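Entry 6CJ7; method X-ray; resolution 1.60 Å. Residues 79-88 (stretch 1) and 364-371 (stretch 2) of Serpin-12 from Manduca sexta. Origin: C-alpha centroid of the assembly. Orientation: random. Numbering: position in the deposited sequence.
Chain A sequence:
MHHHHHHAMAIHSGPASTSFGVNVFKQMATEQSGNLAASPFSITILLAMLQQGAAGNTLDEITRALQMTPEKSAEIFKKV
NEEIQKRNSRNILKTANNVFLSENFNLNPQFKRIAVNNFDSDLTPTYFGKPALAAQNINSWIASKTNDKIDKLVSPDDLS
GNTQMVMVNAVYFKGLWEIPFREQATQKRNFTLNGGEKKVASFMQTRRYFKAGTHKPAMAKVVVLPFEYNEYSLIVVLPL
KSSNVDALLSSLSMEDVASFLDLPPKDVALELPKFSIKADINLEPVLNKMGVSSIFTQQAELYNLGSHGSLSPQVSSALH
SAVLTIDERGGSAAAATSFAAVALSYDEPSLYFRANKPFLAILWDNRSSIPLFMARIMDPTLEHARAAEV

Stretch 1, residues 79-88: KVNEEIQKRN
Stretch 2 (364-371) WDNRSSIP

Like charges and opposite charges often pack a contact round an apolar centre, and Serpin-12 offers a compact example. Phi/psi lie near -65/-40 from Lys 79 to Ile 84 and near -73/-15 at Gln 85 and Lys 86; Arg 87 then turns extended (-79/131). The second stretch is a strand through Asp 365 (-83/110), followed by helical phi/psi at 366-368 and a left-handed Ser 369 (59/53), whose N bonds Asp 365 O at 2.8 Å. The CA atoms of Val 80 and Ser 368 lie 6.2 Å apart, those of Glu 83 and Arg 367 7.4 Å.

Arg 367 covers the most surface. Its CA-to-CB bond, like those of Glu 83, Arg 87 and Asp 365, points toward the other stretch. With chi1 t, chi2 94°, chi3 t and chi4 -121°, Arg 367 NH1 lies 3.3 Å from Glu 83 OE2, over the guanidinium face, so charge alone binds them. Glu 83 (m, m) takes Lys 79 NZ at Glu 83 OE1, 2.9 Å.

Val 80 (t), pointing sideways, sets CG1 3.9 Å from Ile 370 CD1 and CG2 3.8 Å from Ser 368 OG. One water joins Val 80 O, Asp 365 OD2 and Ser 368 OG.

Arg 87 (m, t, t, 143°) forms a two-pronged, near-planar salt bridge: Arg 87 NH1 to Asp 365 OD2 2.9 Å, Arg 87 NH2 to Asp 365 OD1 2.8 Å. Asp 365 (t) OD1 also accepts hydrogen bonds from Arg 367 N and Ser 368 N, both 3.0 Å.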

ATOM      1  N   LYS A  79       0.867 -11.921  12.916  1.00 23.63           N
ATOM      2  CA  LYS A  79       1.310 -13.028  12.073  1.00 25.44           C
ATOM      3  C   LYS A  79       1.759 -12.534  10.706  1.00 24.35           C
ATOM      4  O   LYS A  79       2.745 -13.037  10.161  1.00 24.63           O
ATOM      5  CB  LYS A  79       0.210 -14.070  11.920  1.00 25.73           C
ATOM      6  CG  LYS A  79       0.762 -15.387  11.411  1.00 37.94           C
ATOM      7  CD  LYS A  79      -0.312 -16.415  11.126  1.00 48.50           C
ATOM      8  CE  LYS A  79       0.302 -17.582  10.384  1.00 55.81           C
ATOM      9  NZ  LYS A  79       1.094 -17.070   9.226  1.00 54.38           N
ATOM     10  N   VAL A  80       1.052 -11.549  10.131  1.00 21.24           N
ATOM     11  CA  VAL A  80       1.482 -11.003   8.842  1.00 20.51           C
ATOM     12  C   VAL A  80       2.888 -10.441   8.954  1.00 20.61           C
ATOM     13  O   VAL A  80       3.749 -10.666   8.083  1.00 20.62           O
ATOM     14  CB  VAL A  80       0.483  -9.933   8.358  1.00 23.10           C
ATOM     15  CG1 VAL A  80       1.049  -9.189   7.133  1.00 22.76           C
ATOM     16  CG2 VAL A  80      -0.864 -10.569   8.050  1.00 22.07           C
ATOM     17  N   ASN A  81       3.149  -9.710  10.032  1.00 20.65           N
ATOM     18  CA  ASN A  81       4.476  -9.148  10.227  1.00 21.84           C
ATOM     19  C   ASN A  81       5.512 -10.236  10.488  1.00 22.64           C
ATOM     20  O   ASN A  81       6.648 -10.131  10.020  1.00 24.10           O
ATOM     21  CB  ASN A  81       4.440  -8.129  11.359  1.00 23.14           C
ATOM     22  CG  ASN A  81       3.923  -6.783  10.890  1.00 20.92           C
ATOM     23  OD1 ASN A  81       4.324  -6.303   9.829  1.00 23.19           O
ATOM     24  ND2 ASN A  81       3.022  -6.170  11.666  1.00 21.70           N
ATOM     25  N   GLU A  82       5.144 -11.282  11.234  1.00 22.02           N
ATOM     26  CA  GLU A  82       6.055 -12.402  11.438  1.00 23.31           C
ATOM     27  C   GLU A  82       6.428 -13.063  10.121  1.00 26.12           C
ATOM     28  O   GLU A  82       7.594 -13.418   9.903  1.00 27.34           O
ATOM     29  CB  GLU A  82       5.427 -13.422  12.383  1.00 25.88           C
ATOM     30  CG  GLU A  82       5.606 -13.065  13.846  1.00 33.80           C
ATOM     31  CD  GLU A  82       4.715 -13.882  14.762  1.00 40.56           C
ATOM     32  OE1 GLU A  82       3.958 -14.738  14.256  1.00 38.32           O
ATOM     33  OE2 GLU A  82       4.783 -13.672  15.993  1.00 38.83           O
ATOM     34  N   GLU A  83       5.455 -13.246   9.228  1.00 23.74           N
ATOM     35  CA  GLU A  83       5.784 -13.892   7.963  1.00 24.92           C
ATOM     36  C   GLU A  83       6.688 -13.013   7.111  1.00 25.79           C
ATOM     37  O   GLU A  83       7.553 -13.535   6.394  1.00 27.16           O
ATOM     38  CB  GLU A  83       4.521 -14.257   7.179  1.00 30.45           C
ATOM     39  CG  GLU A  83       3.663 -15.360   7.789  1.00 31.55           C
ATOM     40  CD  GLU A  83       4.437 -16.630   8.142  1.00 33.77           C
ATOM     41  OE1 GLU A  83       4.025 -17.287   9.118  1.00 39.97           O
ATOM     42  OE2 GLU A  83       5.426 -16.983   7.475  1.00 34.12           O
ATOM     43  N   ILE A  84       6.507 -11.692   7.170  1.00 22.39           N
ATOM     44  CA  ILE A  84       7.415 -10.794   6.457  1.00 24.45           C
ATOM     45  C   ILE A  84       8.829 -10.901   7.022  1.00 24.07           C
ATOM     46  O   ILE A  84       9.806 -11.055   6.280  1.00 24.15           O
ATOM     47  CB  ILE A  84       6.895  -9.347   6.527  1.00 24.11           C
ATOM     48  CG1 ILE A  84       5.660  -9.185   5.646  1.00 23.21           C
ATOM     49  CG2 ILE A  84       7.985  -8.382   6.127  1.00 26.49           C
ATOM     50  CD1 ILE A  84       4.862  -7.910   5.946  1.00 22.57           C
ATOM     51  N   GLN A  85       8.960 -10.838   8.349  1.00 26.01           N
ATOM     52  CA  GLN A  85      10.288 -10.789   8.945  1.00 26.40           C
ATOM     53  C   GLN A  85      11.014 -12.124   8.871  1.00 29.48           C
ATOM     54  O   GLN A  85      12.232 -12.158   9.062  1.00 35.14           O
ATOM     55  CB  GLN A  85      10.180 -10.295  10.386  1.00 29.79           C
ATOM     56  CG  GLN A  85       9.779  -8.830  10.413  1.00 28.99           C
ATOM     57  CD  GLN A  85       9.353  -8.361  11.774  1.00 40.58           C
ATOM     58  OE1 GLN A  85       8.597  -7.396  11.902  1.00 40.87           O
ATOM     59  NE2 GLN A  85       9.837  -9.036  12.809  1.00 48.04           N
ATOM     60  N   LYS A  86      10.307 -13.217   8.576  1.00 27.14           N
ATOM     61  CA  LYS A  86      10.994 -14.491   8.390  1.00 28.99           C
ATOM     62  C   LYS A  86      11.762 -14.545   7.077  1.00 26.57           C
ATOM     63  O   LYS A  86      12.611 -15.426   6.912  1.00 28.76           O
ATOM     64  CB  LYS A  86      10.008 -15.658   8.414  1.00 34.00           C
ATOM     65  CG  LYS A  86       9.553 -16.088   9.783  1.00 39.53           C
ATOM     66  CD  LYS A  86       8.970 -17.488   9.717  1.00 44.80           C
ATOM     67  CE  LYS A  86       7.474 -17.486   9.957  1.00 45.13           C
ATOM     68  NZ  LYS A  86       6.855 -18.769   9.513  1.00 38.26           N
ATOM     69  N   ARG A  87      11.474 -13.637   6.149  1.00 26.26           N
ATOM     70  CA  ARG A  87      12.026 -13.738   4.805  1.00 26.36           C
ATOM     71  C   ARG A  87      13.465 -13.240   4.790  1.00 29.47           C
ATOM     72  O   ARG A  87      13.764 -12.159   5.311  1.00 34.74           O
ATOM     73  CB  ARG A  87      11.154 -12.956   3.826  1.00 23.82           C
ATOM     74  CG  ARG A  87       9.793 -13.623   3.604  1.00 25.72           C
ATOM     75  CD  ARG A  87       8.771 -12.763   2.866  1.00 23.78           C
ATOM     76  NE  ARG A  87       7.519 -13.506   2.746  1.00 23.47           N
ATOM     77  CZ  ARG A  87       6.304 -12.966   2.830  1.00 23.09           C
ATOM     78  NH1 ARG A  87       6.154 -11.655   3.014  1.00 19.78           N
ATOM     79  NH2 ARG A  87       5.236 -13.756   2.730  1.00 26.32           N
ATOM     80  N   ASN A  88      14.356 -14.053   4.199  1.00 29.15           N
ATOM     81  CA  ASN A  88      15.782 -13.755   4.050  1.00 33.35           C
ATOM     82  C   ASN A  88      16.099 -13.963   2.576  1.00 32.89           C
ATOM     83  O   ASN A  88      16.673 -14.977   2.188  1.00 37.75           O
ATOM     84  CB  ASN A  88      16.652 -14.652   4.953  1.00 42.65           C
ATOM     85  CG  ASN A  88      16.660 -14.191   6.397  1.00 62.64           C
ATOM     86  OD1 ASN A  88      16.927 -13.023   6.687  1.00 69.68           O
ATOM     87  ND2 ASN A  88      16.370 -15.109   7.314  1.00 68.88           N
ATOM     88  N   TRP A 364       1.195  -8.861  -4.232  1.00 16.21           N
ATOM     89  CA  TRP A 364       0.471  -9.820  -3.416  1.00 17.61           C
ATOM     90  C   TRP A 364       1.454 -10.545  -2.508  1.00 17.28           C
ATOM     91  O   TRP A 364       2.507 -11.004  -2.970  1.00 18.36           O
ATOM     92  CB  TRP A 364      -0.267 -10.814  -4.323  1.00 19.43           C
ATOM     93  CG  TRP A 364      -1.272 -11.690  -3.642  1.00 21.94           C
ATOM     94  CD1 TRP A 364      -1.116 -13.006  -3.264  1.00 19.39           C
ATOM     95  CD2 TRP A 364      -2.610 -11.332  -3.299  1.00 19.51           C
ATOM     96  NE1 TRP A 364      -2.276 -13.470  -2.691  1.00 24.63           N
ATOM     97  CE2 TRP A 364      -3.208 -12.460  -2.699  1.00 21.58           C
ATOM     98  CE3 TRP A 364      -3.361 -10.155  -3.430  1.00 19.88           C
ATOM     99  CZ2 TRP A 364      -4.528 -12.447  -2.236  1.00 20.23           C
ATOM    100  CZ3 TRP A 364      -4.671 -10.152  -2.968  1.00 20.97           C
ATOM    101  CH2 TRP A 364      -5.235 -11.278  -2.385  1.00 21.39           C
ATOM    102  N   ASP A 365       1.122 -10.622  -1.220  1.00 17.10           N
ATOM    103  CA  ASP A 365       1.845 -11.475  -0.278  1.00 16.94           C
ATOM    104  C   ASP A 365       1.283 -12.888  -0.405  1.00 19.23           C
ATOM    105  O   ASP A 365       0.117 -13.134  -0.075  1.00 20.17           O
ATOM    106  CB  ASP A 365       1.720 -10.913   1.139  1.00 17.38           C
ATOM    107  CG  ASP A 365       2.625 -11.631   2.138  1.00 19.78           C
ATOM    108  OD1 ASP A 365       2.622 -12.892   2.181  1.00 19.88           O
ATOM    109  OD2 ASP A 365       3.360 -10.941   2.881  1.00 22.15           O
ATOM    110  N   ASN A 366       2.084 -13.809  -0.964  1.00 18.90           N
ATOM    111  CA  ASN A 366       1.600 -15.150  -1.279  1.00 20.65           C
ATOM    112  C   ASN A 366       1.394 -16.015  -0.046  1.00 23.16           C
ATOM    113  O   ASN A 366       0.736 -17.063  -0.136  1.00 28.53           O
ATOM    114  CB  ASN A 366       2.581 -15.854  -2.209  1.00 19.95           C
ATOM    115  CG  ASN A 366       2.617 -15.233  -3.577  1.00 23.09           C
ATOM    116  OD1 ASN A 366       1.635 -14.633  -4.009  1.00 25.89           O
ATOM    117  ND2 ASN A 366       3.740 -15.371  -4.273  1.00 23.05           N
ATOM    118  N   ARG A 367       1.998 -15.651   1.077  1.00 21.75           N
ATOM    119  CA  ARG A 367       1.839 -16.457   2.279  1.00 23.52           C
ATOM    120  C   ARG A 367       0.652 -15.981   3.107  1.00 25.66           C
ATOM    121  O   ARG A 367      -0.081 -16.795   3.678  1.00 25.42           O
ATOM    122  CB  ARG A 367       3.115 -16.422   3.129  1.00 26.00           C
ATOM    123  CG  ARG A 367       2.972 -17.169   4.487  1.00 29.57           C
ATOM    124  CD  ARG A 367       3.435 -18.560   4.371  1.00 29.72           C
ATOM    125  NE  ARG A 367       3.286 -19.380   5.594  1.00 24.91           N
ATOM    126  CZ  ARG A 367       4.294 -19.981   6.213  1.00 35.75           C
ATOM    127  NH1 ARG A 367       5.536 -19.839   5.756  1.00 41.11           N
ATOM    128  NH2 ARG A 367       4.060 -20.718   7.285  1.00 32.72           N
ATOM    129  N   SER A 368       0.439 -14.670   3.169  1.00 18.91           N
ATOM    130  CA  SER A 368      -0.650 -14.115   3.966  1.00 21.29           C
ATOM    131  C   SER A 368      -1.896 -13.789   3.147  1.00 21.46           C
ATOM    132  O   SER A 368      -2.936 -13.469   3.735  1.00 22.99           O
ATOM    133  CB  SER A 368      -0.172 -12.859   4.706  1.00 21.99           C
ATOM    134  OG  SER A 368       0.713 -13.217   5.759  1.00 24.51           O
ATOM    135  N   SER A 369      -1.811 -13.864   1.815  1.00 21.30           N
ATOM    136  CA  SER A 369      -2.953 -13.671   0.919  1.00 22.04           C
ATOM    137  C   SER A 369      -3.586 -12.297   1.099  1.00 19.38           C
ATOM    138  O   SER A 369      -4.798 -12.171   1.287  1.00 22.95           O
ATOM    139  CB  SER A 369      -4.002 -14.766   1.112  1.00 23.22           C
ATOM    140  OG  SER A 369      -3.460 -16.037   0.797  1.00 26.84           O
ATOM    141  N   ILE A 370      -2.752 -11.262   1.016  1.00 19.02           N
ATOM    142  CA  ILE A 370      -3.223  -9.875   1.120  1.00 19.57           C
ATOM    143  C   ILE A 370      -2.526  -9.024   0.071  1.00 20.91           C
ATOM    144  O   ILE A 370      -1.402  -9.311  -0.362  1.00 20.63           O
ATOM    145  CB  ILE A 370      -2.968  -9.277   2.518  1.00 22.18           C
ATOM    146  CG1 ILE A 370      -1.490  -9.354   2.893  1.00 23.34           C
ATOM    147  CG2 ILE A 370      -3.831  -9.944   3.580  1.00 23.88           C
ATOM    148  CD1 ILE A 370      -1.132  -8.407   4.028  1.00 24.94           C
ATOM    149  N   PRO A 371      -3.198  -7.958  -0.375  1.00 20.13           N
ATOM    150  CA  PRO A 371      -2.574  -6.992  -1.292  1.00 19.02           C
ATOM    151  C   PRO A 371      -1.740  -5.976  -0.526  1.00 20.85           C
ATOM    152  O   PRO A 371      -2.268  -5.126   0.200  1.00 23.87           O
ATOM    153  CB  PRO A 371      -3.783  -6.342  -1.980  1.00 17.88           C
ATOM    154  CG  PRO A 371      -4.860  -6.397  -0.920  1.00 20.20           C
ATOM    155  CD  PRO A 371      -4.639  -7.706  -0.194  1.00 21.27           C
TER
HETATM  156  O   HOH W   1      -0.184 -14.659   7.891  1.00 96.48           O
HETATM  157  O   HOH W   2       2.980 -11.845   5.493  1.00 22.52           O